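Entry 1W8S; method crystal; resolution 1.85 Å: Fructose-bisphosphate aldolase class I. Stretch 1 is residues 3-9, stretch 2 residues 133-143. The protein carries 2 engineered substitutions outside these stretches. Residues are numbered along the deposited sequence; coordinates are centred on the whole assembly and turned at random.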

# COMPACT_ATOMS: atom_id res chain seq x y z
N ASN E 3 -9.60 -31.66 7.33
CA ASN E 3 -10.91 -31.13 6.90
C ASN E 3 -11.46 -30.23 8.00
O ASN E 3 -11.96 -30.69 9.05
CB ASN E 3 -11.86 -32.27 6.60
CG ASN E 3 -13.12 -31.81 5.91
OD1 ASN E 3 -13.61 -30.71 6.20
ND2 ASN E 3 -13.68 -32.65 5.01
N LEU E 4 -11.31 -28.93 7.78
CA LEU E 4 -11.72 -27.98 8.79
C LEU E 4 -13.23 -27.73 8.86
O LEU E 4 -13.71 -27.24 9.87
CB LEU E 4 -10.95 -26.68 8.60
CG LEU E 4 -9.50 -26.82 9.05
CD1 LEU E 4 -8.71 -25.58 8.64
CD2 LEU E 4 -9.41 -27.05 10.56
N THR E 5 -13.95 -28.04 7.80
CA THR E 5 -15.40 -28.05 7.85
C THR E 5 -15.85 -29.11 8.86
O THR E 5 -16.67 -28.85 9.74
CB THR E 5 -15.96 -28.35 6.48
OG1 THR E 5 -15.68 -27.27 5.59
CG2 THR E 5 -17.50 -28.46 6.52
N GLU E 6 -15.26 -30.30 8.78
CA GLU E 6 -15.61 -31.36 9.73
C GLU E 6 -15.29 -30.95 11.17
O GLU E 6 -16.05 -31.26 12.06
CB GLU E 6 -14.94 -32.70 9.37
CG GLU E 6 -15.45 -33.28 8.05
CD GLU E 6 -14.75 -34.58 7.66
OE1 GLU E 6 -13.62 -34.85 8.14
OE2 GLU E 6 -15.35 -35.34 6.86
N LYS E 7 -14.19 -30.23 11.39
CA LYS E 7 -13.86 -29.73 12.72
C LYS E 7 -14.87 -28.69 13.20
O LYS E 7 -15.29 -28.70 14.36
CB LYS E 7 -12.46 -29.12 12.72
CG LYS E 7 -11.97 -28.64 14.06
CD LYS E 7 -10.49 -28.33 14.03
CE LYS E 7 -9.89 -28.35 15.41
NZ LYS E 7 -8.71 -27.42 15.53
N PHE E 8 -15.24 -27.78 12.29
CA PHE E 8 -16.27 -26.80 12.55
C PHE E 8 -17.59 -27.46 13.00
O PHE E 8 -18.16 -27.09 14.01
CB PHE E 8 -16.53 -25.93 11.34
CG PHE E 8 -17.49 -24.82 11.62
CD1 PHE E 8 -17.07 -23.65 12.24
CD2 PHE E 8 -18.85 -25.00 11.36
CE1 PHE E 8 -17.99 -22.65 12.56
CE2 PHE E 8 -19.77 -24.01 11.68
CZ PHE E 8 -19.34 -22.84 12.27
N LEU E 9 -18.05 -28.45 12.24
CA LEU E 9 -19.30 -29.14 12.56
C LEU E 9 -19.23 -29.87 13.89
O LEU E 9 -20.21 -29.92 14.62
CB LEU E 9 -19.64 -30.11 11.44
CG LEU E 9 -19.93 -29.40 10.10
CD1 LEU E 9 -20.03 -30.39 8.95
CD2 LEU E 9 -21.20 -28.60 10.19
N ASP E 133 -3.25 -18.83 7.24
CA ASP E 133 -2.98 -18.93 8.67
C ASP E 133 -4.00 -19.85 9.36
O ASP E 133 -3.64 -20.61 10.25
CB ASP E 133 -3.02 -17.56 9.31
CG ASP E 133 -1.71 -16.83 9.25
OD1 ASP E 133 -0.66 -17.45 8.92
OD2 ASP E 133 -1.65 -15.63 9.61
N ALA E 134 -5.25 -19.83 8.93
CA ALA E 134 -6.28 -20.75 9.46
C ALA E 134 -5.90 -22.22 9.27
O ALA E 134 -6.04 -23.04 10.18
CB ALA E 134 -7.66 -20.46 8.85
N VAL E 135 -5.38 -22.53 8.08
CA VAL E 135 -4.93 -23.88 7.75
C VAL E 135 -3.72 -24.22 8.61
O VAL E 135 -3.64 -25.32 9.15
CB VAL E 135 -4.61 -24.00 6.23
CG1 VAL E 135 -3.91 -25.33 5.89
CG2 VAL E 135 -5.89 -23.83 5.42
N LYS E 136 -2.80 -23.29 8.77
CA LYS E 136 -1.57 -23.54 9.53
C LYS E 136 -1.89 -23.87 11.01
O LYS E 136 -1.27 -24.74 11.62
CB LYS E 136 -0.68 -22.29 9.46
CG LYS E 136 0.51 -22.27 10.39
CD LYS E 136 1.38 -21.02 10.05
CE LYS E 136 2.44 -20.76 11.07
NZ LYS E 136 3.21 -19.51 10.82
N PHE E 137 -2.81 -23.09 11.58
CA PHE E 137 -3.19 -23.22 13.00
C PHE E 137 -4.37 -24.19 13.21
O PHE E 137 -4.79 -24.39 14.34
CB PHE E 137 -3.49 -21.84 13.57
CG PHE E 137 -2.24 -21.00 13.82
CD1 PHE E 137 -1.52 -21.19 14.98
CD2 PHE E 137 -1.77 -20.07 12.89
CE1 PHE E 137 -0.38 -20.44 15.22
CE2 PHE E 137 -0.62 -19.33 13.12
CZ PHE E 137 0.09 -19.52 14.29
N ASP E 138 -4.86 -24.79 12.12
CA ASP E 138 -6.00 -25.74 12.14
C ASP E 138 -7.21 -25.13 12.86
O ASP E 138 -7.81 -25.78 13.72
CB ASP E 138 -5.55 -27.06 12.79
CG ASP E 138 -6.35 -28.27 12.30
OD1 ASP E 138 -6.53 -28.46 11.07
OD2 ASP E 138 -6.83 -29.09 13.10
N LEU E 139 -7.54 -23.88 12.54
CA LEU E 139 -8.74 -23.19 13.02
C LEU E 139 -9.66 -23.01 11.82
O LEU E 139 -9.24 -22.39 10.85
CB LEU E 139 -8.35 -21.82 13.57
CG LEU E 139 -8.75 -21.48 14.99
CD1 LEU E 139 -8.41 -22.60 15.93
CD2 LEU E 139 -8.13 -20.19 15.44
N PRO E 140 -10.90 -23.53 11.85
CA PRO E 140 -11.85 -23.28 10.76
C PRO E 140 -12.09 -21.81 10.49
O PRO E 140 -12.13 -21.04 11.42
CB PRO E 140 -13.14 -23.93 11.27
CG PRO E 140 -12.67 -24.96 12.24
CD PRO E 140 -11.49 -24.38 12.91
N LEU E 141 -12.21 -21.44 9.21
CA LEU E 141 -12.51 -20.10 8.77
C LEU E 141 -13.97 -19.98 8.39
O LEU E 141 -14.44 -20.71 7.52
CB LEU E 141 -11.65 -19.78 7.55
CG LEU E 141 -11.90 -18.48 6.82
CD1 LEU E 141 -11.60 -17.32 7.73
CD2 LEU E 141 -11.06 -18.48 5.52
N VAL E 142 -14.65 -19.05 9.05
CA VAL E 142 -16.03 -18.69 8.72
C VAL E 142 -15.97 -17.38 7.95
O VAL E 142 -15.50 -16.37 8.49
CB VAL E 142 -16.92 -18.50 9.98
CG1 VAL E 142 -18.43 -18.28 9.55
CG2 VAL E 142 -16.76 -19.64 10.93
N VAL E 143 -16.39 -17.42 6.68
CA VAL E 143 -16.42 -16.22 5.88
C VAL E 143 -17.85 -15.71 5.94
O VAL E 143 -18.81 -16.43 5.62
CB VAL E 143 -16.05 -16.48 4.43
CG1 VAL E 143 -16.30 -15.22 3.53
CG2 VAL E 143 -14.61 -17.00 4.33

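The polar part of the contact rests on one side chain. Lys-7, with all four chi angles in t, runs out nearly fully extended, and its NZ donates a hydrogen bond to the backbone O of Asp-138 at 2.6 Å. The same NZ lies 3.5 Å from Asp-138 OD2, a salt bridge whose hydrogen bond is weak at that length; by distance, the carbonyl is the tighter partner.

That carbonyl belongs to a residue with phi/psi of 52/46°, the first to leave helical geometry. Leu-139 N bonds back to Ala-134 O at 2.9 Å and Asp-138 N, weakly, to Val-135 O at 3.3 Å, which defines a Schellman motif.

Apolar packing centres on Pro-140, with Leu-4 CA and Pro-140 CA 5.1 Å apart. Leu-4 CD2 approaches Pro-140 CD at 4.1 Å, and Phe-8 CB meets Pro-140 CB at 3.9 Å, the latter proline atom lying at the edge of the Phe-8 ring. Further along, Phe-8 CE1 reaches Val-142 CG2 at 3.6 Å, obliquely to the ring.

Leu-4 also makes van der Waals contacts with polar atoms: Leu-4 CD2 is 3.2 Å from Asp-138 OD1, and Leu-4 CD1 is 3.9 Å from Leu-139 O. The two stretches together bury 390 Å².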